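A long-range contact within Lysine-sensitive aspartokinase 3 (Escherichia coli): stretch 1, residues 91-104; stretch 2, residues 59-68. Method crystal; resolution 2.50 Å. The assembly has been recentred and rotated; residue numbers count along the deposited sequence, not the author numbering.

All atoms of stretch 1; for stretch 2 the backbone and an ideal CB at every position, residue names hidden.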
# COMPACT_ATOMS: atom_id res chain seq x y z
N LEU A 91 -14.91 -22.53 -41.87
CA LEU A 91 -14.17 -21.99 -40.74
C LEU A 91 -12.68 -21.98 -41.09
O LEU A 91 -12.02 -20.94 -41.02
CB LEU A 91 -14.44 -22.83 -39.48
CG LEU A 91 -15.93 -22.93 -39.12
CD1 LEU A 91 -16.09 -23.73 -37.85
CD2 LEU A 91 -16.53 -21.54 -38.94
N LEU A 92 -12.15 -23.14 -41.48
CA LEU A 92 -10.74 -23.21 -41.84
C LEU A 92 -10.43 -22.21 -42.94
O LEU A 92 -9.45 -21.47 -42.85
CB LEU A 92 -10.36 -24.61 -42.29
CG LEU A 92 -10.25 -25.60 -41.13
CD1 LEU A 92 -9.73 -26.91 -41.66
CD2 LEU A 92 -9.31 -25.04 -40.06
N GLU A 93 -11.26 -22.18 -43.97
CA GLU A 93 -11.04 -21.25 -45.06
C GLU A 93 -11.07 -19.81 -44.55
O GLU A 93 -10.22 -18.99 -44.91
CB GLU A 93 -12.09 -21.44 -46.16
CG GLU A 93 -11.92 -20.51 -47.36
CD GLU A 93 -10.57 -20.67 -48.06
OE1 GLU A 93 -10.23 -21.81 -48.42
OE2 GLU A 93 -9.85 -19.65 -48.25
N ASN A 94 -12.04 -19.50 -43.69
CA ASN A 94 -12.13 -18.13 -43.19
C ASN A 94 -10.93 -17.81 -42.34
O ASN A 94 -10.37 -16.71 -42.42
CB ASN A 94 -13.41 -17.93 -42.38
CG ASN A 94 -13.74 -16.46 -42.18
OD1 ASN A 94 -13.75 -15.96 -41.05
ND2 ASN A 94 -14.00 -15.76 -43.29
N ILE A 95 -10.52 -18.77 -41.52
CA ILE A 95 -9.36 -18.59 -40.66
C ILE A 95 -8.20 -18.22 -41.57
O ILE A 95 -7.43 -17.28 -41.30
CB ILE A 95 -9.03 -19.90 -39.88
CG1 ILE A 95 -10.10 -20.14 -38.81
CG2 ILE A 95 -7.65 -19.82 -39.26
CD1 ILE A 95 -9.90 -21.40 -37.98
N THR A 96 -8.10 -18.95 -42.68
CA THR A 96 -7.05 -18.71 -43.64
C THR A 96 -7.08 -17.29 -44.17
O THR A 96 -6.07 -16.59 -44.13
CB THR A 96 -7.15 -19.71 -44.81
OG1 THR A 96 -7.06 -21.04 -44.28
CG2 THR A 96 -6.03 -19.48 -45.83
N VAL A 97 -8.23 -16.82 -44.66
CA VAL A 97 -8.28 -15.46 -45.19
C VAL A 97 -7.97 -14.43 -44.11
O VAL A 97 -7.28 -13.44 -44.38
CB VAL A 97 -9.65 -15.10 -45.83
CG1 VAL A 97 -9.47 -13.88 -46.75
CG2 VAL A 97 -10.20 -16.28 -46.61
N LEU A 98 -8.46 -14.65 -42.90
CA LEU A 98 -8.18 -13.72 -41.80
C LEU A 98 -6.68 -13.71 -41.51
O LEU A 98 -6.09 -12.65 -41.29
CB LEU A 98 -8.96 -14.11 -40.53
CG LEU A 98 -10.48 -13.93 -40.63
CD1 LEU A 98 -11.15 -14.41 -39.36
CD2 LEU A 98 -10.82 -12.47 -40.88
N ALA A 99 -6.06 -14.89 -41.52
CA ALA A 99 -4.64 -14.97 -41.26
C ALA A 99 -3.90 -14.18 -42.34
O ALA A 99 -2.86 -13.57 -42.08
CB ALA A 99 -4.18 -16.40 -41.26
N GLU A 100 -4.45 -14.17 -43.56
CA GLU A 100 -3.82 -13.42 -44.64
C GLU A 100 -3.94 -11.93 -44.38
O GLU A 100 -3.04 -11.16 -44.73
CB GLU A 100 -4.45 -13.75 -46.00
CG GLU A 100 -4.07 -12.74 -47.08
CD GLU A 100 -4.43 -13.20 -48.48
OE1 GLU A 100 -5.47 -13.89 -48.63
OE2 GLU A 100 -3.69 -12.86 -49.43
N ALA A 101 -5.05 -11.53 -43.77
CA ALA A 101 -5.26 -10.13 -43.47
C ALA A 101 -4.38 -9.71 -42.32
O ALA A 101 -3.79 -8.62 -42.33
CB ALA A 101 -6.72 -9.87 -43.13
N ALA A 102 -4.27 -10.58 -41.31
CA ALA A 102 -3.44 -10.29 -40.15
C ALA A 102 -2.00 -10.02 -40.60
O ALA A 102 -1.30 -9.19 -40.02
CB ALA A 102 -3.47 -11.45 -39.17
N ALA A 103 -1.59 -10.69 -41.66
CA ALA A 103 -0.24 -10.53 -42.20
C ALA A 103 0.03 -9.11 -42.72
O ALA A 103 1.18 -8.76 -42.97
CB ALA A 103 -0.00 -11.51 -43.32
N LEU A 104 -1.04 -8.32 -42.87
CA LEU A 104 -0.91 -6.97 -43.38
C LEU A 104 -1.29 -5.91 -42.34
O LEU A 104 -0.62 -4.89 -42.21
CB LEU A 104 -1.77 -6.81 -44.63
CG LEU A 104 -1.43 -7.80 -45.75
CD1 LEU A 104 -2.47 -7.65 -46.83
CD2 LEU A 104 -0.03 -7.57 -46.30
N UNK A 59 5.60 -19.91 -42.28
CA UNK A 59 5.14 -20.16 -40.93
C UNK A 59 3.62 -20.12 -40.84
O UNK A 59 3.02 -20.87 -40.09
CB UNK A 59 5.75 -19.14 -39.97
N UNK A 60 3.01 -19.23 -41.61
CA UNK A 60 1.56 -19.11 -41.60
C UNK A 60 0.96 -20.44 -42.01
O UNK A 60 0.10 -20.99 -41.32
CB UNK A 60 1.09 -17.99 -42.53
N UNK A 61 1.43 -20.98 -43.14
CA UNK A 61 0.93 -22.26 -43.64
C UNK A 61 1.13 -23.42 -42.67
O UNK A 61 0.30 -24.32 -42.59
CB UNK A 61 1.62 -22.59 -44.97
N UNK A 62 2.23 -23.40 -41.93
CA UNK A 62 2.47 -24.46 -40.96
C UNK A 62 1.38 -24.38 -39.90
O UNK A 62 0.76 -25.40 -39.55
CB UNK A 62 3.86 -24.34 -40.34
N UNK A 63 1.11 -23.18 -39.40
CA UNK A 63 0.10 -23.01 -38.37
C UNK A 63 -1.28 -23.44 -38.84
O UNK A 63 -2.00 -24.14 -38.12
CB UNK A 63 0.06 -21.55 -37.91
N UNK A 64 -1.66 -23.04 -40.05
CA UNK A 64 -2.96 -23.41 -40.57
C UNK A 64 -3.08 -24.91 -40.71
O UNK A 64 -4.16 -25.48 -40.57
CB UNK A 64 -3.21 -22.73 -41.92
N UNK A 65 -1.96 -25.58 -40.96
CA UNK A 65 -2.02 -27.02 -41.10
C UNK A 65 -2.09 -27.70 -39.75
O UNK A 65 -2.80 -28.70 -39.57
CB UNK A 65 -0.81 -27.53 -41.89
N UNK A 66 -1.35 -27.17 -38.79
CA UNK A 66 -1.40 -27.74 -37.46
C UNK A 66 -2.85 -27.57 -36.98
O UNK A 66 -3.40 -28.43 -36.29
CB UNK A 66 -0.40 -27.07 -36.52
N UNK A 67 -3.49 -26.48 -37.38
CA UNK A 67 -4.87 -26.25 -37.00
C UNK A 67 -5.80 -27.24 -37.72
O UNK A 67 -6.67 -27.84 -37.08
CB UNK A 67 -5.27 -24.81 -37.31
N UNK A 68 -5.62 -27.41 -39.02
CA UNK A 68 -6.46 -28.36 -39.75
C UNK A 68 -6.25 -29.81 -39.27
O UNK A 68 -7.22 -30.57 -39.16
CB UNK A 68 -6.17 -28.26 -41.25

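The two stretches are helices that run nearly antiparallel, their N-to-C directions 158° apart and their axes 10.9 Å apart at closest approach. Every position of 59-68 has helical backbone angles, so none calls for glycine, and proline would cost a backbone hydrogen bond wherever the amide is engaged. The direction of each CB and the surface of stretch 1 must do the sorting.

Position 59 has nothing of stretch 1 within reach, and many polar or charged residues would suit it. It is Glu59, whose charge reaches along its own helix to position 63.

At position 60 the CB points toward stretch 1, yet no atom there lies within 5.5 Å of it. Opposite are Ala99 and Ala103, small residues that leave room, with the backbone of Glu100 between them. A short side chain would fall short; a long one, such as methionine, lysine, arginine or glutamine, could cross the gap. The residue is Arg60, with chi1 and chi2 both t. Its aliphatic part packs on alanine, CD lying 4.0 Å from Ala99 CB, and the guanidinium continues along the helix. NH2 comes to 3.3 Å from Ala103 CB, while Glu100 CA sits over one face of the group, 4.2 Å from NH1. No hydrogen bond crosses to stretch 1; NE and NH2 find their partners elsewhere in the structure.

Positions 61, 62 and 63 turn out of reach, and stretch 1 places little restriction on them. They are Phe61, Glu62 and Lys63. Lys63 NZ makes a long salt bridge, 4.0 Å, to Glu59 OE2.

Position 64 returns to the interface. Its CA lies 6.9 Å from the CA of Thr96, and its ideal CB, pointing toward stretch 1, is 4.8 Å from Thr96 OG1. Thr96 OG1 already donates a hydrogen bond to Leu92 O at 2.8 Å, within its own helix, while Ile95 and Ala99 offer methyl groups nearby. A medium-sized apolar residue, leucine, isoleucine or methionine, is favoured. Leu64 fits: CD2 packs 3.8 Å from Ile95 CG2 and 4.3 Å from Ala99 CB, while CD1 approaches Thr96 CG2 at 4.0 Å.

Positions 65 and 66 again lie beyond stretch 1, which leaves a wide choice; they are Asp65 and Ala66.

At position 67 the CB points toward stretch 1, 4.9 Å from Leu92 CD2, so valine, isoleucine or leucine would extend the apolar contact. Ile67 does so through its branch at CB, with CG2 3.8 Å from Leu92 CD2.

Position 68 points sideways, but its ideal CB is only 3.8 Å from Leu92 CD1. An apolar residue could cover this methyl, as could a long polar one whose chain passes over it. The residue is Arg68. Leu92 CD1 lies over one face of its guanidinium, 3.5 Å from CZ, leaving the edge of the group free for hydrogen bonding; NH2 bonds to a residue just outside the stretches.

Stretch 2 59-68: ERFEKLDAIR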
# COMPACT_ATOMS: atom_id res chain seq x y z
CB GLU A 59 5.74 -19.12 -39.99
CG GLU A 59 5.51 -19.41 -38.54
CD GLU A 59 6.28 -18.46 -37.65
OE1 GLU A 59 7.16 -17.75 -38.17
OE2 GLU A 59 6.01 -18.44 -36.43
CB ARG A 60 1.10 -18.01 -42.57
CG ARG A 60 -0.32 -17.53 -42.33
CD ARG A 60 -0.85 -16.73 -43.50
NE ARG A 60 -0.02 -15.56 -43.81
CZ ARG A 60 0.12 -15.07 -45.04
NH1 ARG A 60 -0.51 -15.64 -46.06
NH2 ARG A 60 0.89 -14.01 -45.25
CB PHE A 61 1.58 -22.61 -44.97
CG PHE A 61 1.07 -23.91 -45.56
CD1 PHE A 61 -0.29 -24.07 -45.84
CD2 PHE A 61 1.95 -24.96 -45.84
CE1 PHE A 61 -0.76 -25.26 -46.39
CE2 PHE A 61 1.48 -26.15 -46.39
CZ PHE A 61 0.12 -26.30 -46.66
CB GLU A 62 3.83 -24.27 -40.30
CG GLU A 62 4.97 -24.09 -41.28
CD GLU A 62 6.28 -23.75 -40.58
OE1 GLU A 62 7.28 -23.50 -41.29
OE2 GLU A 62 6.29 -23.73 -39.33
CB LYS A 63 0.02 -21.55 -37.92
CG LYS A 63 1.34 -20.96 -37.50
CD LYS A 63 1.87 -21.51 -36.19
CE LYS A 63 3.00 -20.58 -35.72
NZ LYS A 63 3.71 -21.05 -34.52
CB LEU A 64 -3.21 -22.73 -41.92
CG LEU A 64 -3.18 -21.19 -41.85
CD1 LEU A 64 -3.15 -20.61 -43.24
CD2 LEU A 64 -4.38 -20.68 -41.07
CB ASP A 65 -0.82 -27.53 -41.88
CG ASP A 65 -1.17 -27.91 -43.30
OD1 ASP A 65 -2.23 -28.55 -43.51
OD2 ASP A 65 -0.39 -27.57 -44.21
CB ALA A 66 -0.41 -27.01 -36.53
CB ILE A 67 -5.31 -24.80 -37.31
CG1 ILE A 67 -4.62 -23.86 -36.32
CG2 ILE A 67 -6.83 -24.66 -37.24
CD1 ILE A 67 -4.98 -22.41 -36.51
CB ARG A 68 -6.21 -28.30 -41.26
CG ARG A 68 -6.75 -29.53 -41.99
CD ARG A 68 -6.49 -29.52 -43.48
NE ARG A 68 -7.57 -28.87 -44.22
CZ ARG A 68 -7.67 -27.56 -44.41
NH1 ARG A 68 -6.74 -26.75 -43.92
NH2 ARG A 68 -8.69 -27.06 -45.08
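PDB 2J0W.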